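Local coordinates for protein CurH (Lyngbya majuscula, PDB 3KG7) that probably catalyses the dehydration of a beta-hydroxyacyl intermediate in curacin biosynthesis, as the dehydratase domain of a polyketide synthase module, at residues C[21-31]-C[84-94]. Sequence-based numbering, arbitrary orientation.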
# COMPACT_ATOMS: atom_id res chain seq x y z
N THR C 21 -9.92 1.14 0.02
CA THR C 21 -10.25 2.55 0.22
C THR C 21 -10.32 3.37 -1.07
O THR C 21 -11.00 4.40 -1.13
CB THR C 21 -9.18 3.21 1.09
OG1 THR C 21 -7.93 3.21 0.39
CG2 THR C 21 -8.99 2.45 2.41
N GLY C 22 -9.59 2.93 -2.09
CA GLY C 22 -9.36 3.74 -3.29
C GLY C 22 -8.28 4.78 -3.03
O GLY C 22 -8.25 5.84 -3.66
N GLN C 23 -7.41 4.50 -2.07
CA GLN C 23 -6.26 5.35 -1.81
C GLN C 23 -5.11 4.95 -2.71
O GLN C 23 -5.15 3.89 -3.33
CB GLN C 23 -5.81 5.25 -0.35
CG GLN C 23 -6.64 6.07 0.62
CD GLN C 23 -6.58 5.53 2.04
OE1 GLN C 23 -6.20 4.38 2.28
NE2 GLN C 23 -6.98 6.37 3.00
N THR C 24 -4.09 5.79 -2.78
CA THR C 24 -2.87 5.50 -3.50
C THR C 24 -1.69 5.83 -2.60
O THR C 24 -1.61 6.92 -2.03
CB THR C 24 -2.79 6.34 -4.78
OG1 THR C 24 -4.00 6.19 -5.53
CG2 THR C 24 -1.64 5.90 -5.65
N ILE C 25 -0.78 4.87 -2.45
CA ILE C 25 0.45 5.11 -1.69
C ILE C 25 1.60 5.07 -2.65
O ILE C 25 1.71 4.15 -3.45
CB ILE C 25 0.73 4.05 -0.59
CG1 ILE C 25 -0.48 3.83 0.30
CG2 ILE C 25 1.90 4.49 0.31
CD1 ILE C 25 -0.35 2.59 1.17
N TYR C 26 2.47 6.08 -2.57
CA TYR C 26 3.75 6.05 -3.24
C TYR C 26 4.84 5.85 -2.19
O TYR C 26 5.08 6.71 -1.34
CB TYR C 26 3.95 7.33 -4.01
CG TYR C 26 2.90 7.59 -5.08
CD1 TYR C 26 3.11 7.20 -6.41
CD2 TYR C 26 1.69 8.23 -4.76
CE1 TYR C 26 2.16 7.43 -7.40
CE2 TYR C 26 0.72 8.46 -5.75
CZ TYR C 26 0.97 8.06 -7.06
OH TYR C 26 0.02 8.29 -8.04
N HIS C 27 5.50 4.69 -2.25
CA HIS C 27 6.50 4.37 -1.24
C HIS C 27 7.88 4.13 -1.83
O HIS C 27 8.00 3.47 -2.86
CB HIS C 27 6.05 3.20 -0.38
CG HIS C 27 5.86 1.92 -1.13
ND1 HIS C 27 6.75 0.87 -1.04
CD2 HIS C 27 4.89 1.51 -1.98
CE1 HIS C 27 6.33 -0.13 -1.79
NE2 HIS C 27 5.20 0.23 -2.38
N GLN C 28 8.90 4.67 -1.18
CA GLN C 28 10.29 4.50 -1.60
C GLN C 28 11.22 4.67 -0.42
O GLN C 28 10.82 5.20 0.61
CB GLN C 28 10.66 5.54 -2.66
CG GLN C 28 10.79 6.95 -2.10
CD GLN C 28 10.84 8.00 -3.18
OE1 GLN C 28 11.59 7.87 -4.15
NE2 GLN C 28 10.03 9.05 -3.03
N ASP C 29 12.46 4.24 -0.60
CA ASP C 29 13.49 4.49 0.38
C ASP C 29 14.34 5.66 -0.07
O ASP C 29 14.98 5.61 -1.12
CB ASP C 29 14.33 3.23 0.61
CG ASP C 29 13.58 2.17 1.41
OD1 ASP C 29 14.20 1.49 2.24
OD2 ASP C 29 12.35 2.03 1.22
N ILE C 30 14.34 6.73 0.72
CA ILE C 30 15.08 7.92 0.36
C ILE C 30 16.43 7.93 1.05
O ILE C 30 16.52 7.80 2.26
CB ILE C 30 14.29 9.20 0.67
CG1 ILE C 30 12.94 9.17 -0.06
CG2 ILE C 30 15.13 10.44 0.30
CD1 ILE C 30 12.13 10.47 0.01
N ASN C 31 17.47 8.06 0.24
CA ASN C 31 18.84 8.25 0.71
C ASN C 31 19.67 8.95 -0.37
O ASN C 31 19.15 9.30 -1.43
CB ASN C 31 19.47 6.92 1.10
CG ASN C 31 19.24 5.85 0.06
OD1 ASN C 31 19.41 6.08 -1.14
ND2 ASN C 31 18.83 4.67 0.51
N THR C 84 22.28 7.17 5.83
CA THR C 84 20.92 7.21 6.36
C THR C 84 19.89 6.95 5.26
O THR C 84 19.95 7.57 4.20
CB THR C 84 20.63 8.56 7.05
OG1 THR C 84 21.51 8.71 8.17
CG2 THR C 84 19.18 8.62 7.53
N THR C 85 18.99 6.01 5.54
CA THR C 85 17.86 5.69 4.67
C THR C 85 16.59 5.98 5.43
O THR C 85 16.43 5.55 6.56
CB THR C 85 17.86 4.18 4.27
OG1 THR C 85 18.91 3.94 3.33
CG2 THR C 85 16.53 3.75 3.64
N ARG C 86 15.70 6.73 4.80
CA ARG C 86 14.38 6.98 5.36
C ARG C 86 13.30 6.38 4.48
O ARG C 86 13.18 6.72 3.30
CB ARG C 86 14.16 8.48 5.57
CG ARG C 86 15.07 9.05 6.63
CD ARG C 86 14.40 10.15 7.40
NE ARG C 86 14.41 9.85 8.82
CZ ARG C 86 13.34 9.56 9.54
NH1 ARG C 86 12.13 9.55 8.99
NH2 ARG C 86 13.47 9.30 10.82
N GLU C 87 12.55 5.46 5.06
CA GLU C 87 11.40 4.83 4.43
C GLU C 87 10.29 5.88 4.31
O GLU C 87 9.75 6.32 5.32
CB GLU C 87 10.96 3.68 5.35
CG GLU C 87 9.90 2.75 4.81
CD GLU C 87 9.65 1.57 5.75
OE1 GLU C 87 10.64 1.07 6.35
OE2 GLU C 87 8.49 1.15 5.88
N THR C 88 9.96 6.27 3.09
CA THR C 88 9.07 7.41 2.87
C THR C 88 7.75 6.99 2.21
O THR C 88 7.74 6.11 1.36
CB THR C 88 9.80 8.47 2.02
OG1 THR C 88 11.13 8.64 2.53
CG2 THR C 88 9.07 9.80 2.07
N GLN C 89 6.65 7.62 2.61
CA GLN C 89 5.34 7.29 2.07
C GLN C 89 4.54 8.55 1.81
O GLN C 89 4.33 9.36 2.72
CB GLN C 89 4.57 6.38 3.03
CG GLN C 89 5.08 4.95 3.07
CD GLN C 89 4.13 3.99 3.76
OE1 GLN C 89 3.04 4.37 4.18
NE2 GLN C 89 4.55 2.74 3.89
N LEU C 90 4.11 8.73 0.56
CA LEU C 90 3.19 9.80 0.21
C LEU C 90 1.82 9.16 0.03
O LEU C 90 1.65 8.27 -0.80
CB LEU C 90 3.63 10.51 -1.08
CG LEU C 90 2.80 11.71 -1.54
CD1 LEU C 90 3.65 12.67 -2.36
CD2 LEU C 90 1.57 11.27 -2.34
N MSE C 91 0.85 9.61 0.83
CA MSE C 91 -0.47 9.02 0.83
C MSE C 91 -1.47 9.97 0.15
O MSE C 91 -1.68 11.11 0.60
CB MSE C 91 -0.87 8.67 2.27
CG MSE C 91 -2.29 8.15 2.47
SE MSE C 91 -2.61 6.31 1.85
CE MSE C 91 -3.51 5.64 3.46
N LEU C 92 -2.06 9.51 -0.94
CA LEU C 92 -3.02 10.30 -1.70
C LEU C 92 -4.40 9.75 -1.42
O LEU C 92 -4.75 8.65 -1.86
CB LEU C 92 -2.70 10.24 -3.20
CG LEU C 92 -3.67 10.79 -4.24
CD1 LEU C 92 -3.66 12.29 -4.21
CD2 LEU C 92 -3.26 10.29 -5.61
N HIS C 93 -5.19 10.51 -0.67
CA HIS C 93 -6.48 10.01 -0.23
C HIS C 93 -7.50 9.98 -1.33
O HIS C 93 -7.36 10.65 -2.36
CB HIS C 93 -6.98 10.78 0.98
CG HIS C 93 -6.15 10.57 2.20
ND1 HIS C 93 -5.07 11.37 2.50
CD2 HIS C 93 -6.23 9.64 3.18
CE1 HIS C 93 -4.52 10.95 3.63
NE2 HIS C 93 -5.20 9.90 4.06
N THR C 94 -8.53 9.18 -1.14
CA THR C 94 -9.61 9.10 -2.11
C THR C 94 -10.40 10.42 -2.05
O THR C 94 -10.61 10.98 -0.96
CB THR C 94 -10.46 7.83 -1.90
OG1 THR C 94 -11.47 7.73 -2.91
CG2 THR C 94 -11.10 7.79 -0.50
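Strands 24-30 and 86-92 run antiparallel at 151°, their axes 4.7 Å apart, and the pairs T24-L92, Y26-L90, Q28-T88 and I30-R86 each close two backbone hydrogen bonds. On the face bearing I25, H27, Q89 and M91, the selenium of M91 lies 3.6 Å from I25 CG1; M91 CG is anti to the backbone N (chi1 175°), and bends farther out bring its methyl CE against the side-chain amide of Q23. That amide also sets NE2 3.4 Å from H93 CD2, its plane steeply inclined to the imidazole, while OE1 takes a weak bond from T21 OG1. Replacing Q23 by an alanine would probably leave M91 CE and H93 CD2 without the amide that packs on them. On the other face, L90 CD2 lies 3.9 Å from Y26 CD2, and L92 CD2 approaches the edge of the same ring. I30 packs CG1 and CD1 over T88 OG1, whose hydroxyl bonds to R86 O from the side of the carbonyl plane opposite I30 N. At the far end N31 ND2 donates to T85 OG1 (2.9 Å) nearly in its amide plane, while N31 OD1 accepts from N34 N. Strands 14-17 and 101-109 flank this pair in the double hotdog fold; helix 52-62 packs on Y26, Q28 and L90, whereas I25, H27, Q89 and M91 meet the second subunit, where Q89 bonds to E17 and A19 of that subunit.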